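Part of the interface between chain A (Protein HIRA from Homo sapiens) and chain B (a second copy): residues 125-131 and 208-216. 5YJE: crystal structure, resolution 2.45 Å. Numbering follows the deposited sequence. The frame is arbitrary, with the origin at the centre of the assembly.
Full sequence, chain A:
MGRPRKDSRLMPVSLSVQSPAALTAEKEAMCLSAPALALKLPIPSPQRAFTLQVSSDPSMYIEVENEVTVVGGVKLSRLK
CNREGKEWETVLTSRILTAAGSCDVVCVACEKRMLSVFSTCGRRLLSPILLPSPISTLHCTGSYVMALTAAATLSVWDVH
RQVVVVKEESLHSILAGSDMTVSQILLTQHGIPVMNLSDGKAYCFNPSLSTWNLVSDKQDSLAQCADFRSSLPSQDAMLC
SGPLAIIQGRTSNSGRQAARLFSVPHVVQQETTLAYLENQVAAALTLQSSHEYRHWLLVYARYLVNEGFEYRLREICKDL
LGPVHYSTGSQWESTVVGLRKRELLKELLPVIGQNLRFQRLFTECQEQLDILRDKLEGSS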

# COMPACT_ATOMS: atom_id res chain seq x y z
N LEU A 125 13.26 10.42 -16.12
CA LEU A 125 12.64 10.73 -14.83
C LEU A 125 12.92 9.68 -13.76
O LEU A 125 13.16 10.03 -12.60
CB LEU A 125 11.13 10.90 -15.02
CG LEU A 125 10.76 12.09 -15.92
CD1 LEU A 125 9.26 12.25 -16.13
CD2 LEU A 125 11.31 13.38 -15.32
N LEU A 126 12.91 8.41 -14.14
CA LEU A 126 13.08 7.30 -13.21
C LEU A 126 14.10 6.33 -13.77
O LEU A 126 14.24 6.19 -14.99
CB LEU A 126 11.75 6.57 -12.99
CG LEU A 126 10.56 7.49 -12.66
CD1 LEU A 126 9.22 6.80 -12.83
CD2 LEU A 126 10.73 8.03 -11.27
N SER A 127 14.83 5.66 -12.86
CA SER A 127 15.62 4.48 -13.20
C SER A 127 14.75 3.50 -13.97
O SER A 127 13.54 3.43 -13.73
CB SER A 127 16.17 3.79 -11.95
OG SER A 127 16.85 4.69 -11.12
N PRO A 128 15.32 2.75 -14.91
CA PRO A 128 14.52 1.76 -15.64
C PRO A 128 13.82 0.82 -14.68
O PRO A 128 14.38 0.42 -13.65
CB PRO A 128 15.56 1.02 -16.49
CG PRO A 128 16.73 1.96 -16.59
CD PRO A 128 16.74 2.75 -15.31
N ILE A 129 12.60 0.45 -15.03
CA ILE A 129 11.74 -0.39 -14.21
C ILE A 129 11.73 -1.78 -14.82
O ILE A 129 11.40 -1.95 -16.00
CB ILE A 129 10.32 0.20 -14.14
CG1 ILE A 129 10.32 1.46 -13.28
CG2 ILE A 129 9.30 -0.87 -13.69
CD1 ILE A 129 9.11 2.31 -13.42
N LEU A 130 12.09 -2.78 -14.02
CA LEU A 130 12.04 -4.16 -14.46
C LEU A 130 10.63 -4.70 -14.27
O LEU A 130 10.15 -4.79 -13.14
CB LEU A 130 13.05 -5.00 -13.68
CG LEU A 130 13.03 -6.46 -14.10
CD1 LEU A 130 13.50 -6.63 -15.55
CD2 LEU A 130 13.86 -7.29 -13.11
N LEU A 131 9.97 -5.05 -15.37
CA LEU A 131 8.66 -5.65 -15.21
C LEU A 131 8.77 -7.17 -15.18
O LEU A 131 9.76 -7.74 -15.65
CB LEU A 131 7.73 -5.18 -16.31
CG LEU A 131 7.26 -3.79 -15.83
CD1 LEU A 131 6.54 -3.03 -16.89
CD2 LEU A 131 6.42 -3.88 -14.53
N SER B 208 8.36 3.17 -2.77
CA SER B 208 7.29 4.05 -3.23
C SER B 208 6.81 3.67 -4.63
O SER B 208 5.60 3.62 -4.89
CB SER B 208 7.78 5.49 -3.20
OG SER B 208 8.07 5.87 -1.88
N LEU B 209 7.74 3.47 -5.57
CA LEU B 209 7.29 3.05 -6.90
C LEU B 209 6.81 1.60 -6.86
O LEU B 209 5.97 1.21 -7.69
CB LEU B 209 8.39 3.21 -7.93
CG LEU B 209 8.69 4.55 -8.62
CD1 LEU B 209 9.79 4.33 -9.64
CD2 LEU B 209 7.45 5.21 -9.28
N SER B 210 7.33 0.81 -5.91
CA SER B 210 7.00 -0.61 -5.78
C SER B 210 7.53 -1.41 -6.96
O SER B 210 6.86 -2.28 -7.51
CB SER B 210 5.49 -0.83 -5.60
OG SER B 210 5.28 -1.95 -4.75
N THR B 211 8.78 -1.13 -7.33
CA THR B 211 9.39 -1.65 -8.54
C THR B 211 10.80 -2.15 -8.24
O THR B 211 11.52 -1.59 -7.41
CB THR B 211 9.50 -0.57 -9.65
OG1 THR B 211 10.09 0.62 -9.10
CG2 THR B 211 8.14 -0.22 -10.25
N TRP B 212 11.19 -3.19 -8.96
CA TRP B 212 12.59 -3.43 -9.21
C TRP B 212 13.11 -2.41 -10.22
O TRP B 212 12.51 -2.22 -11.29
CB TRP B 212 12.78 -4.84 -9.72
CG TRP B 212 12.56 -5.84 -8.64
CD1 TRP B 212 11.54 -6.74 -8.55
CD2 TRP B 212 13.38 -6.02 -7.47
NE1 TRP B 212 11.68 -7.48 -7.40
CE2 TRP B 212 12.80 -7.06 -6.72
CE3 TRP B 212 14.54 -5.39 -6.99
CZ2 TRP B 212 13.34 -7.50 -5.51
CZ3 TRP B 212 15.09 -5.83 -5.80
CH2 TRP B 212 14.48 -6.88 -5.07
N ASN B 213 14.20 -1.73 -9.87
CA ASN B 213 14.80 -0.72 -10.71
C ASN B 213 16.26 -1.04 -10.98
O ASN B 213 17.03 -1.32 -10.06
CB ASN B 213 14.71 0.67 -10.09
CG ASN B 213 13.29 1.08 -9.80
OD1 ASN B 213 12.85 1.06 -8.66
ND2 ASN B 213 12.55 1.41 -10.85
N LEU B 214 16.65 -0.95 -12.25
CA LEU B 214 18.03 -1.10 -12.68
C LEU B 214 18.79 0.18 -12.38
O LEU B 214 18.59 1.20 -13.04
CB LEU B 214 18.09 -1.42 -14.17
CG LEU B 214 19.49 -1.67 -14.70
CD1 LEU B 214 20.01 -3.03 -14.19
CD2 LEU B 214 19.47 -1.61 -16.22
N VAL B 215 19.69 0.13 -11.40
CA VAL B 215 20.45 1.30 -10.97
C VAL B 215 21.90 1.21 -11.36
O VAL B 215 22.68 2.12 -11.06
CB VAL B 215 20.33 1.51 -9.45
CG1 VAL B 215 18.89 1.71 -9.08
CG2 VAL B 215 20.91 0.30 -8.68
N SER B 216 22.32 0.12 -11.99
CA SER B 216 23.70 -0.06 -12.40
C SER B 216 23.78 -1.25 -13.34
O SER B 216 23.01 -2.21 -13.22
CB SER B 216 24.62 -0.28 -11.19
OG SER B 216 25.92 -0.66 -11.63
O HOH W 1 9.10 -3.93 -10.86

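Along chain B the contact opens with B:Leu209, whose side chain points toward chain A and packs its CD1 against CD1 of A:Leu126 (4.1 Å) and CD1 of A:Ile129 (4.3 Å), an apolar cluster just ahead of the strand. At B:Thr211 the strand begins, and its methyl CG2 lies 3.7 Å from CG2 of A:Ile129.

From here the backbones pair in antiparallel fashion, the strand axes making an angle of 136° between their N-to-C directions. The carbonyl of B:Trp212 accepts a hydrogen bond from the amide of A:Leu130 (N to O, 2.8 Å), nearly straight at 166°. In the other direction a water takes over: it accepts from B:Trp212 N (2.9 Å) and donates to A:Leu130 O (2.7 Å), spanning a gap where the strands have begun to part. CB of B:Trp212 rests 4.0 Å from CB of A:Leu130, while the end of its side chain leads away from this stretch of chain A.

B:Asn213 faces A:Ile129 as a non-hydrogen-bonded pair, with their CA atoms 4.7 Å apart; its own CA approaches A:Pro128 O at 3.2 Å in a CA-H...O contact. That same carbonyl accepts the amide of B:Leu214 (N to O, 3.0 Å, 149°), and CB of B:Leu214 packs against CB of A:Pro128 at 4.2 Å. Finally, CG1 of B:Val215 reaches within 4.1 Å of A:Ser127 OG.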